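Lmo2349 protein (Listeria monocytogenes, PDB 4GVO) probably serves as the extracellular solute-binding component of an ABC transporter, capturing L-cystine or related amino acids for uptake. Local coordinates at residues A[65-79]-A[194-206]. Sequence-based numbering, arbitrary orientation. Where two conformers were deposited one is given.
Sequences LGAGKVDIVAHQMEK and SNAKVYFMLGKDE. With HIS (histidine), chain E.
With CG beside the backbone N (chi1 -64°) and chi2 extended (-178°), M201 sends its SD across M77 at about a right angle, 3.6 Å from M77 CB; in one of its two conformers K79, with CG anti to its N and a bend at chi3, lays CE over one face of the Y199 ring, 4.0 Å from the centroid, a CH-pi contact. L65 CD2 also packs on M201 CB. V73 and M201 form an antiparallel hydrogen-bonded pair, V73 N to M201 O at 2.8 Å and M201 N to V73 O at 3.2 Å. Farther on, Y199 N donates to M77 O, and K79 N reaches K197 O almost straight along its C=O. Between these pairings the register shifts by two residues, and there one water accepts from H75 N and M77 N and donates to Y199 O. F200 meets A74 CB at its ring edge, while Y94 stacks on the ring. At the far end E206 OE1 accepts from G203 N and sits 2.5 Å from D71 O. E78 N donates to the histidine carboxylate O at 2.8 Å (174°), a bond S-oxy cysteine also takes in this site, and E78 OE2 lies 2.7 Å from the histidine N, with N128 holding OE1. E78 thus meets both carboxylate and amino group, sharing them with Q76 O, R83 and N128, consistent with amino-acid binding in family 3 solute-binding proteins.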
loop_
_atom_site.group_PDB
_atom_site.type_symbol
_atom_site.label_atom_id
_atom_site.label_comp_id
_atom_site.label_asym_id
_atom_site.label_seq_id
_atom_site.Cartn_x
_atom_site.Cartn_y
_atom_site.Cartn_z
ATOM N N LEU A 65 -10.344 0.922 -12.013
ATOM C CA LEU A 65 -11.513 1.182 -11.177
ATOM C C LEU A 65 -12.336 2.326 -11.761
ATOM O O LEU A 65 -13.581 2.219 -11.853
ATOM C CB LEU A 65 -11.100 1.450 -9.705
ATOM C CG LEU A 65 -12.238 1.617 -8.692
ATOM C CD1 LEU A 65 -13.100 0.347 -8.497
ATOM C CD2 LEU A 65 -11.678 2.083 -7.340
ATOM N N GLY A 66 -11.653 3.388 -12.178
ATOM C CA GLY A 66 -12.356 4.485 -12.756
ATOM C C GLY A 66 -13.070 4.135 -14.043
ATOM O O GLY A 66 -14.141 4.702 -14.340
ATOM N N ALA A 67 -12.505 3.224 -14.806
ATOM C CA ALA A 67 -13.142 2.771 -16.047
ATOM C C ALA A 67 -14.203 1.659 -15.850
ATOM O O ALA A 67 -14.813 1.181 -16.795
ATOM C CB ALA A 67 -12.112 2.265 -16.990
ATOM N N GLY A 68 -14.410 1.247 -14.610
ATOM C CA GLY A 68 -15.368 0.211 -14.276
ATOM C C GLY A 68 -14.941 -1.187 -14.606
ATOM O O GLY A 68 -15.790 -2.118 -14.654
ATOM N N LYS A 69 -13.636 -1.371 -14.792
ATOM C CA LYS A 69 -13.132 -2.690 -15.190
ATOM C C LYS A 69 -12.799 -3.622 -14.002
ATOM O O LYS A 69 -12.528 -4.813 -14.185
ATOM C CB LYS A 69 -11.965 -2.526 -16.170
ATOM C CG LYS A 69 -12.414 -1.947 -17.527
ATOM C CD LYS A 69 -11.220 -1.526 -18.374
ATOM C CE LYS A 69 -11.653 -0.849 -19.675
ATOM N NZ LYS A 69 -10.550 -0.048 -20.277
ATOM N N VAL A 70 -12.761 -3.032 -12.809
ATOM C CA VAL A 70 -12.824 -3.760 -11.553
ATOM C C VAL A 70 -13.904 -3.080 -10.673
ATOM O O VAL A 70 -14.258 -1.923 -10.899
ATOM C CB VAL A 70 -11.478 -3.821 -10.823
ATOM C CG1 VAL A 70 -10.414 -4.608 -11.653
ATOM C CG2 VAL A 70 -11.000 -2.432 -10.424
ATOM N N ASP A 71 -14.413 -3.807 -9.684
ATOM C CA ASP A 71 -15.378 -3.303 -8.739
ATOM C C ASP A 71 -14.802 -2.794 -7.431
ATOM O O ASP A 71 -15.383 -1.915 -6.781
ATOM C CB ASP A 71 -16.430 -4.380 -8.446
ATOM C CG ASP A 71 -17.093 -4.924 -9.713
ATOM O OD1 ASP A 71 -17.555 -4.107 -10.551
ATOM O OD2 ASP A 71 -17.148 -6.176 -9.900
ATOM N N ILE A 72 -13.666 -3.341 -7.042
ATOM C CA ILE A 72 -12.979 -3.008 -5.798
ATOM C C ILE A 72 -11.518 -3.059 -6.067
ATOM O O ILE A 72 -11.088 -3.902 -6.872
ATOM C CB ILE A 72 -13.247 -4.063 -4.695
ATOM C CG1 ILE A 72 -14.729 -4.129 -4.368
ATOM C CG2 ILE A 72 -12.424 -3.772 -3.436
ATOM C CD1 ILE A 72 -15.091 -5.103 -3.239
ATOM N N VAL A 73 -10.759 -2.208 -5.378
ATOM C CA VAL A 73 -9.278 -2.316 -5.395
ATOM C C VAL A 73 -8.822 -2.637 -3.981
ATOM O O VAL A 73 -9.281 -1.988 -3.011
ATOM C CB VAL A 73 -8.640 -1.020 -5.920
ATOM C CG1 VAL A 73 -7.131 -0.993 -5.667
ATOM C CG2 VAL A 73 -8.934 -0.866 -7.414
ATOM N N ALA A 74 -7.925 -3.620 -3.890
ATOM C CA ALA A 74 -7.257 -4.032 -2.631
ATOM C C ALA A 74 -5.763 -4.035 -2.839
ATOM O O ALA A 74 -5.256 -4.917 -3.519
ATOM C CB ALA A 74 -7.721 -5.435 -2.236
ATOM N N HIS A 75 -5.071 -3.003 -2.364
ATOM C CA HIS A 75 -3.643 -2.913 -2.491
ATOM C C HIS A 75 -3.085 -1.957 -1.466
ATOM O O HIS A 75 -2.409 -0.993 -1.813
ATOM C CB HIS A 75 -3.258 -2.461 -3.922
ATOM C CG HIS A 75 -1.814 -2.735 -4.299
ATOM N ND1 HIS A 75 -0.743 -2.145 -3.683
ATOM C CD2 HIS A 75 -1.282 -3.580 -5.273
ATOM C CE1 HIS A 75 0.402 -2.625 -4.243
ATOM N NE2 HIS A 75 0.079 -3.464 -5.223
ATOM N N GLN A 76 -3.414 -2.178 -0.203
ATOM C CA GLN A 76 -2.941 -1.292 0.872
ATOM C C GLN A 76 -3.251 0.175 0.561
ATOM O O GLN A 76 -2.400 1.064 0.745
ATOM C CB GLN A 76 -1.474 -1.521 1.147
ATOM C CG GLN A 76 -1.194 -2.861 1.824
ATOM C CD GLN A 76 -1.672 -2.882 3.257
ATOM O OE1 GLN A 76 -1.300 -2.017 4.049
ATOM N NE2 GLN A 76 -2.522 -3.851 3.583
ATOM N N MET A 77 -4.467 0.451 0.074
ATOM C CA MET A 77 -4.762 1.805 -0.411
ATOM C C MET A 77 -5.066 2.768 0.742
ATOM O O MET A 77 -6.039 2.600 1.489
ATOM C CB MET A 77 -5.952 1.806 -1.392
ATOM C CG MET A 77 -5.705 0.930 -2.626
ATOM S SD MET A 77 -4.274 1.384 -3.605
ATOM C CE MET A 77 -4.940 2.769 -4.530
ATOM N N GLU A 78 -4.227 3.803 0.823
ATOM C CA GLU A 78 -4.370 4.874 1.780
ATOM C C GLU A 78 -5.493 5.804 1.427
ATOM O O GLU A 78 -5.628 6.226 0.275
ATOM C CB GLU A 78 -3.054 5.648 1.827
ATOM C CG GLU A 78 -1.898 4.879 2.461
ATOM C CD GLU A 78 -0.545 5.519 2.097
ATOM O OE1 GLU A 78 -0.296 6.668 2.542
ATOM O OE2 GLU A 78 0.245 4.913 1.350
ATOM N N LYS A 79 -6.286 6.203 2.424
ATOM C CA LYS A 79 -7.298 7.201 2.203
ATOM C C LYS A 79 -6.660 8.571 2.050
ATOM O O LYS A 79 -5.829 8.957 2.844
ATOM C CB LYS A 79 -8.331 7.205 3.310
ATOM C CG LYS A 79 -9.471 8.178 3.033
ATOM C CD LYS A 79 -10.327 8.445 4.245
ATOM C CE LYS A 79 -11.162 7.257 4.604
ATOM N NZ LYS A 79 -11.808 7.535 5.911
ATOM N N SER A 194 2.794 11.285 6.683
ATOM C CA SER A 194 1.399 10.990 6.411
ATOM C C SER A 194 1.035 9.800 7.293
ATOM O O SER A 194 1.852 8.895 7.455
ATOM C CB SER A 194 1.247 10.616 4.924
ATOM O OG SER A 194 -0.089 10.159 4.619
ATOM N N ASN A 195 -0.188 9.795 7.819
ATOM C CA ASN A 195 -0.644 8.726 8.696
ATOM C C ASN A 195 -2.056 8.242 8.303
ATOM O O ASN A 195 -2.931 8.096 9.154
ATOM C CB ASN A 195 -0.607 9.139 10.174
ATOM C CG ASN A 195 -0.710 7.946 11.108
ATOM O OD1 ASN A 195 -0.422 6.795 10.721
ATOM N ND2 ASN A 195 -1.167 8.189 12.311
ATOM N N ALA A 196 -2.252 8.003 7.002
ATOM C CA ALA A 196 -3.507 7.469 6.474
ATOM C C ALA A 196 -3.711 6.024 6.881
ATOM O O ALA A 196 -2.739 5.234 6.990
ATOM C CB ALA A 196 -3.550 7.599 4.969
ATOM N N LYS A 197 -4.960 5.651 7.106
ATOM C CA LYS A 197 -5.288 4.233 7.236
ATOM C C LYS A 197 -5.604 3.644 5.853
ATOM O O LYS A 197 -5.785 4.364 4.883
ATOM C CB LYS A 197 -6.456 4.066 8.205
ATOM C CG LYS A 197 -6.175 4.528 9.630
ATOM C CD LYS A 197 -7.326 4.312 10.608
ATOM C CE LYS A 197 -6.913 4.822 12.000
ATOM N NZ LYS A 197 -7.953 4.523 12.974
ATOM N N VAL A 198 -5.680 2.320 5.821
ATOM C CA VAL A 198 -5.834 1.514 4.612
ATOM C C VAL A 198 -7.268 0.971 4.564
ATOM O O VAL A 198 -7.782 0.431 5.563
ATOM C CB VAL A 198 -4.817 0.363 4.630
ATOM C CG1 VAL A 198 -5.213 -0.766 3.650
ATOM C CG2 VAL A 198 -3.397 0.889 4.341
ATOM N N TYR A 199 -7.887 1.112 3.401
ATOM C CA TYR A 199 -9.230 0.698 3.145
ATOM C C TYR A 199 -9.331 0.097 1.741
ATOM O O TYR A 199 -8.455 0.290 0.914
ATOM C CB TYR A 199 -10.186 1.886 3.210
ATOM C CG TYR A 199 -10.159 2.720 4.466
ATOM C CD1 TYR A 199 -9.207 3.727 4.638
ATOM C CD2 TYR A 199 -11.095 2.537 5.459
ATOM C CE1 TYR A 199 -9.181 4.518 5.753
ATOM C CE2 TYR A 199 -11.062 3.298 6.596
ATOM C CZ TYR A 199 -10.103 4.303 6.733
ATOM O OH TYR A 199 -10.091 5.087 7.845
ATOM N N PHE A 200 -10.451 -0.561 1.462
ATOM C CA PHE A 200 -10.812 -0.891 0.086
ATOM C C PHE A 200 -11.351 0.341 -0.645
ATOM O O PHE A 200 -11.926 1.239 -0.020
ATOM C CB PHE A 200 -11.844 -2.009 0.041
ATOM C CG PHE A 200 -11.373 -3.266 0.708
ATOM C CD1 PHE A 200 -10.422 -4.042 0.094
ATOM C CD2 PHE A 200 -11.863 -3.675 1.964
ATOM C CE1 PHE A 200 -9.955 -5.184 0.671
ATOM C CE2 PHE A 200 -11.351 -4.818 2.580
ATOM C CZ PHE A 200 -10.420 -5.594 1.919
ATOM N N MET A 201 -11.160 0.363 -1.959
ATOM C CA MET A 201 -11.677 1.415 -2.775
ATOM C C MET A 201 -12.661 0.864 -3.756
ATOM O O MET A 201 -12.425 -0.197 -4.346
ATOM C CB MET A 201 -10.552 2.152 -3.521
ATOM C CG MET A 201 -9.607 2.854 -2.563
ATOM S SD MET A 201 -8.281 3.781 -3.371
ATOM C CE MET A 201 -9.217 4.971 -4.326
ATOM N N LEU A 202 -13.759 1.586 -3.933
ATOM C CA LEU A 202 -14.872 1.165 -4.796
ATOM C C LEU A 202 -15.330 2.351 -5.641
ATOM O O LEU A 202 -14.977 3.479 -5.399
ATOM C CB LEU A 202 -16.045 0.673 -3.936
ATOM C CG LEU A 202 -15.751 -0.442 -2.926
ATOM C CD1 LEU A 202 -15.379 0.110 -1.535
ATOM C CD2 LEU A 202 -16.955 -1.385 -2.827
ATOM N N GLY A 203 -16.190 2.073 -6.609
ATOM C CA GLY A 203 -16.896 3.157 -7.284
ATOM C C GLY A 203 -17.896 3.813 -6.374
ATOM O O GLY A 203 -18.450 3.166 -5.490
ATOM N N LYS A 204 -18.164 5.098 -6.610
ATOM C CA LYS A 204 -19.068 5.877 -5.758
ATOM C C LYS A 204 -20.491 5.300 -5.732
ATOM O O LYS A 204 -21.186 5.495 -4.744
ATOM C CB LYS A 204 -19.105 7.358 -6.183
ATOM C CG LYS A 204 -17.869 8.140 -5.714
ATOM C CD LYS A 204 -17.804 8.364 -4.221
ATOM C CE LYS A 204 -16.817 9.473 -3.812
ATOM N NZ LYS A 204 -16.456 9.417 -2.332
ATOM N N ASP A 205 -20.910 4.606 -6.800
ATOM C CA ASP A 205 -22.232 3.988 -6.874
ATOM C C ASP A 205 -22.394 2.730 -6.040
ATOM O O ASP A 205 -23.516 2.263 -5.839
ATOM C CB ASP A 205 -22.506 3.614 -8.355
ATOM C CG ASP A 205 -21.360 2.736 -8.961
ATOM O OD1 ASP A 205 -20.117 3.169 -9.028
ATOM O OD2 ASP A 205 -21.706 1.607 -9.371
ATOM N N GLU A 206 -21.265 2.161 -5.581
ATOM C CA GLU A 206 -21.235 0.808 -4.980
ATOM C C GLU A 206 -21.433 0.801 -3.469
ATOM O O GLU A 206 -20.728 0.148 -2.711
ATOM C CB GLU A 206 -19.958 0.037 -5.383
ATOM C CG GLU A 206 -19.804 -0.197 -6.855
ATOM C CD GLU A 206 -18.611 -1.058 -7.177
ATOM O OE1 GLU A 206 -17.485 -0.564 -6.985
ATOM O OE2 GLU A 206 -18.789 -2.228 -7.553
HETATM N N HIS E . -0.225 2.472 0.228
HETATM C CA HIS E . -0.045 2.863 -1.205
HETATM C C HIS E . -1.047 3.867 -1.666
HETATM O O HIS E . -2.027 4.104 -0.944
HETATM C CB HIS E . -0.111 1.634 -2.094
HETATM C CG HIS E . 1.217 0.951 -2.227
HETATM N ND1 HIS E . 1.834 0.411 -1.167
HETATM C CD2 HIS E . 2.093 0.789 -3.327
HETATM C CE1 HIS E . 3.034 -0.082 -1.566
HETATM N NE2 HIS E . 3.161 0.132 -2.884
HETATM O OXT HIS E . -0.871 4.459 -2.756
HETATM O O HOH W 1 -18.391 -1.568 -10.731
HETATM O O HOH W 2 -6.673 -1.459 -0.316
HETATM O O HOH W 3 -0.073 7.475 5.003
HETATM O O HOH W 4 -9.553 7.522 7.961
#